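Local coordinates for secreted effector protein sseI (Salmonella enterica subsp. enterica serovar Typhimurium, PDB 4G29), which is a secreted virulence effector whose catalytic domain belongs to the cysteine protease superfamily and probably acts as a papain-like hydrolase, at residues R64-W69 and K131-T136. Residues are numbered along the deposited sequence; the frame is centred on the assembly and turned at random.
Sequences RGIFIW and KLIYYT
Two neighbouring antiparallel strands of the central sheet of this papain-like fold pair here through segments 64-69 and 132-136, their axes at 168°. Gly65 with Thr136, Phe67 with Tyr134 and Trp69 with Leu132 are hydrogen-bonded pairs, each closed by two N-H to O=C bonds; the shortest is Trp69 N to Leu132 O, 2.7 Å. Ile66 with Tyr135 and Ile68 with Ile133 are the intervening non-hydrogen-bonded pairs. A CA-H...O contact runs from Ile133 CA to Phe67 O, 3.3 Å.

On the face carrying Phe67, Trp69, Leu132 and Tyr134, a side-chain bond adds to the ladder. Tyr134 CG sits between its own N and carbonyl carbon (chi1 63°), and the ring leans toward segment 64-69. Its OH accepts from Trp69 NE1 at 3.0 Å, the oxygen lying slightly off the indole plane, and also meets the edge of the Phe67 ring at CD2, 3.6 Å away. Leu132 CD2 packs against Trp69 CD1.

The other face carries Ile66, Ile68, Ile133 and Tyr135. Ile66 CG2 touches Ile133 CG2 at 3.7 Å, and Ile68 CG1 lies beside Ile133 CG1. Near the Thr136 end, the Arg64 guanidinium stacks on Tyr135, planes 16° apart, with Arg64 CZ 3.9 Å from the Tyr135 ring centroid in cation-pi geometry; Arg64 CD lies over the same face. A water accepting from Arg64 NH1 at 2.8 Å also bonds Tyr135 OH, while Asp137 forms a salt bridge with Arg64 NE.

Strand 78-87 flanks 61-69 on its other edge, with backbone hydrogen bonding between Ile66 and His80, a residue of a possible Cys-His-Asp triad; strand 164-165 flanks 132-138, and helix 117-126 covers Ile66 and Ile133 through Trp120 and Tyr124.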
ATOM      1  N   ARG A  64       3.511   1.045  -5.642  1.00 17.64           N
ATOM      2  CA  ARG A  64       4.130   0.632  -4.423  1.00 17.22           C
ATOM      3  C   ARG A  64       3.803  -0.816  -4.103  1.00 17.18           C
ATOM      4  O   ARG A  64       2.652  -1.135  -3.783  1.00 18.18           O
ATOM      5  CB  ARG A  64       3.717   1.575  -3.260  1.00 16.64           C
ATOM      6  CG  ARG A  64       4.453   1.269  -1.939  1.00 17.96           C
ATOM      7  CD  ARG A  64       4.367   2.445  -0.956  1.00 17.02           C
ATOM      8  NE  ARG A  64       5.140   3.587  -1.445  1.00 17.73           N
ATOM      9  CZ  ARG A  64       5.405   4.694  -0.758  1.00 19.31           C
ATOM     10  NH1 ARG A  64       4.864   4.872   0.428  1.00 21.64           N
ATOM     11  NH2 ARG A  64       6.175   5.657  -1.259  1.00 21.90           N
ATOM     12  N   GLY A  65       4.811  -1.687  -4.173  1.00 16.05           N
ATOM     13  CA  GLY A  65       4.696  -3.098  -3.809  1.00 16.17           C
ATOM     14  C   GLY A  65       5.143  -3.279  -2.375  1.00 14.41           C
ATOM     15  O   GLY A  65       6.190  -2.716  -1.981  1.00 15.45           O
ATOM     16  N   ILE A  66       4.340  -3.955  -1.584  1.00 15.24           N
ATOM     17  CA  ILE A  66       4.542  -4.092  -0.160  1.00 14.78           C
ATOM     18  C   ILE A  66       4.514  -5.572   0.296  1.00 17.08           C
ATOM     19  O   ILE A  66       3.692  -6.403  -0.210  1.00 15.81           O
ATOM     20  CB  ILE A  66       3.407  -3.308   0.615  1.00 14.69           C
ATOM     21  CG1 ILE A  66       3.324  -1.867   0.134  1.00 17.06           C
ATOM     22  CG2 ILE A  66       3.466  -3.434   2.194  1.00 15.31           C
ATOM     23  CD1 ILE A  66       1.905  -1.321   0.162  1.00 14.46           C
ATOM     24  N   PHE A  67       5.423  -5.925   1.219  1.00 16.96           N
ATOM     25  CA  PHE A  67       5.270  -7.176   1.946  1.00 18.50           C
ATOM     26  C   PHE A  67       5.038  -6.918   3.440  1.00 18.23           C
ATOM     27  O   PHE A  67       5.608  -5.970   4.023  1.00 19.53           O
ATOM     28  CB  PHE A  67       6.475  -8.091   1.830  1.00 17.96           C
ATOM     29  CG  PHE A  67       6.594  -8.851   0.509  1.00 17.67           C
ATOM     30  CD1 PHE A  67       5.455  -9.399  -0.167  1.00 19.73           C
ATOM     31  CD2 PHE A  67       7.859  -9.139  -0.020  1.00 19.97           C
ATOM     32  CE1 PHE A  67       5.599 -10.120  -1.345  1.00 16.95           C
ATOM     33  CE2 PHE A  67       7.987  -9.842  -1.256  1.00 20.29           C
ATOM     34  CZ  PHE A  67       6.839 -10.359  -1.864  1.00 17.51           C
ATOM     35  N   ILE A  68       4.237  -7.814   4.034  1.00 16.70           N
ATOM     36  CA  ILE A  68       3.964  -7.839   5.466  1.00 19.04           C
ATOM     37  C   ILE A  68       4.313  -9.234   5.954  1.00 19.69           C
ATOM     38  O   ILE A  68       3.737 -10.237   5.473  1.00 20.35           O
ATOM     39  CB  ILE A  68       2.477  -7.526   5.766  1.00 18.99           C
ATOM     40  CG1 ILE A  68       2.113  -6.125   5.265  1.00 22.50           C
ATOM     41  CG2 ILE A  68       2.234  -7.662   7.288  1.00 21.69           C
ATOM     42  CD1 ILE A  68       0.609  -5.929   4.943  1.00 26.52           C
ATOM     43  N   TRP A  69       5.318  -9.315   6.825  1.00 18.99           N
ATOM     44  CA  TRP A  69       5.828 -10.584   7.300  1.00 21.59           C
ATOM     45  C   TRP A  69       5.478 -10.660   8.759  1.00 23.18           C
ATOM     46  O   TRP A  69       5.757  -9.736   9.511  1.00 21.85           O
ATOM     47  CB  TRP A  69       7.352 -10.651   7.222  1.00 22.02           C
ATOM     48  CG  TRP A  69       7.952 -10.790   5.854  1.00 19.48           C
ATOM     49  CD1 TRP A  69       8.355  -9.786   5.046  1.00 20.22           C
ATOM     50  CD2 TRP A  69       8.321 -12.006   5.206  1.00 18.88           C
ATOM     51  NE1 TRP A  69       8.916 -10.282   3.895  1.00 20.37           N
ATOM     52  CE2 TRP A  69       8.889 -11.649   3.948  1.00 20.14           C
ATOM     53  CE3 TRP A  69       8.142 -13.360   5.514  1.00 21.12           C
ATOM     54  CZ2 TRP A  69       9.361 -12.603   3.039  1.00 22.04           C
ATOM     55  CZ3 TRP A  69       8.613 -14.308   4.598  1.00 23.86           C
ATOM     56  CH2 TRP A  69       9.189 -13.927   3.384  1.00 22.57           C
ATOM     57  N   LYS A 131       4.528  -6.798  13.106  1.00 28.13           N
ATOM     58  CA  LYS A 131       4.801  -7.299  11.770  1.00 26.20           C
ATOM     59  C   LYS A 131       5.874  -6.443  11.094  1.00 24.84           C
ATOM     60  O   LYS A 131       6.025  -5.241  11.377  1.00 25.70           O
ATOM     61  CB  LYS A 131       3.533  -7.307  10.915  1.00 26.58           C
ATOM     62  CG  LYS A 131       2.375  -8.209  11.413  1.00 31.36           C
ATOM     63  CD  LYS A 131       1.059  -7.867  10.685  1.00 33.72           C
ATOM     64  CE  LYS A 131      -0.179  -8.602  11.253  1.00 36.89           C
ATOM     65  NZ  LYS A 131      -0.289  -9.948  10.724  1.00 41.60           N
ATOM     66  N   LEU A 132       6.626  -7.092  10.219  1.00 21.87           N
ATOM     67  CA  LEU A 132       7.636  -6.475   9.411  1.00 20.26           C
ATOM     68  C   LEU A 132       7.007  -6.053   8.123  1.00 19.70           C
ATOM     69  O   LEU A 132       6.453  -6.889   7.375  1.00 22.09           O
ATOM     70  CB  LEU A 132       8.750  -7.448   9.099  1.00 20.54           C
ATOM     71  CG  LEU A 132       9.807  -7.008   8.075  1.00 20.19           C
ATOM     72  CD1 LEU A 132      10.633  -5.778   8.521  1.00 17.46           C
ATOM     73  CD2 LEU A 132      10.763  -8.176   7.707  1.00 20.25           C
ATOM     74  N   ILE A 133       7.121  -4.770   7.858  1.00 18.93           N
ATOM     75  CA  ILE A 133       6.529  -4.191   6.652  1.00 17.04           C
ATOM     76  C   ILE A 133       7.591  -3.407   5.893  1.00 18.39           C
ATOM     77  O   ILE A 133       8.244  -2.526   6.462  1.00 18.08           O
ATOM     78  CB  ILE A 133       5.341  -3.285   6.982  1.00 18.65           C
ATOM     79  CG1 ILE A 133       4.312  -4.030   7.859  1.00 19.19           C
ATOM     80  CG2 ILE A 133       4.726  -2.741   5.657  1.00 19.08           C
ATOM     81  CD1 ILE A 133       3.042  -3.241   8.151  1.00 23.20           C
ATOM     82  N   TYR A 134       7.736  -3.725   4.609  1.00 16.17           N
ATOM     83  CA  TYR A 134       8.612  -2.961   3.701  1.00 16.46           C
ATOM     84  C   TYR A 134       8.018  -2.899   2.290  1.00 17.57           C
ATOM     85  O   TYR A 134       7.171  -3.716   1.942  1.00 17.33           O
ATOM     86  CB  TYR A 134      10.037  -3.538   3.731  1.00 17.38           C
ATOM     87  CG  TYR A 134      10.220  -4.931   3.256  1.00 16.25           C
ATOM     88  CD1 TYR A 134      10.127  -5.263   1.874  1.00 17.82           C
ATOM     89  CD2 TYR A 134      10.468  -5.945   4.156  1.00 20.56           C
ATOM     90  CE1 TYR A 134      10.332  -6.552   1.469  1.00 18.66           C
ATOM     91  CE2 TYR A 134      10.687  -7.233   3.742  1.00 19.06           C
ATOM     92  CZ  TYR A 134      10.609  -7.535   2.428  1.00 18.55           C
ATOM     93  OH  TYR A 134      10.791  -8.832   2.055  1.00 19.70           O
ATOM     94  N   TYR A 135       8.559  -1.991   1.500  1.00 16.94           N
ATOM     95  CA  TYR A 135       8.078  -1.724   0.167  1.00 17.56           C
ATOM     96  C   TYR A 135       9.168  -1.278  -0.793  1.00 16.86           C
ATOM     97  O   TYR A 135      10.310  -0.892  -0.400  1.00 17.28           O
ATOM     98  CB  TYR A 135       6.941  -0.702   0.255  1.00 16.29           C
ATOM     99  CG  TYR A 135       7.389   0.734   0.545  1.00 16.65           C
ATOM    100  CD1 TYR A 135       7.878   1.535  -0.485  1.00 18.94           C
ATOM    101  CD2 TYR A 135       7.283   1.280   1.827  1.00 16.75           C
ATOM    102  CE1 TYR A 135       8.250   2.825  -0.260  1.00 16.60           C
ATOM    103  CE2 TYR A 135       7.687   2.564   2.080  1.00 19.60           C
ATOM    104  CZ  TYR A 135       8.143   3.343   1.047  1.00 19.59           C
ATOM    105  OH  TYR A 135       8.507   4.646   1.371  1.00 20.21           O
ATOM    106  N   THR A 136       8.784  -1.270  -2.078  1.00 17.22           N
ATOM    107  CA  THR A 136       9.589  -0.693  -3.098  1.00 17.95           C
ATOM    108  C   THR A 136       8.601  -0.000  -4.070  1.00 19.05           C
ATOM    109  O   THR A 136       7.530  -0.536  -4.310  1.00 17.72           O
ATOM    110  CB  THR A 136      10.401  -1.764  -3.892  1.00 19.03           C
ATOM    111  OG1 THR A 136      11.180  -2.565  -3.007  1.00 20.63           O
ATOM    112  CG2 THR A 136      11.276  -1.116  -5.023  1.00 21.29           C
TER
HETATM  113  O   HOH W   1       6.162   6.704   2.055  1.00 21.09           O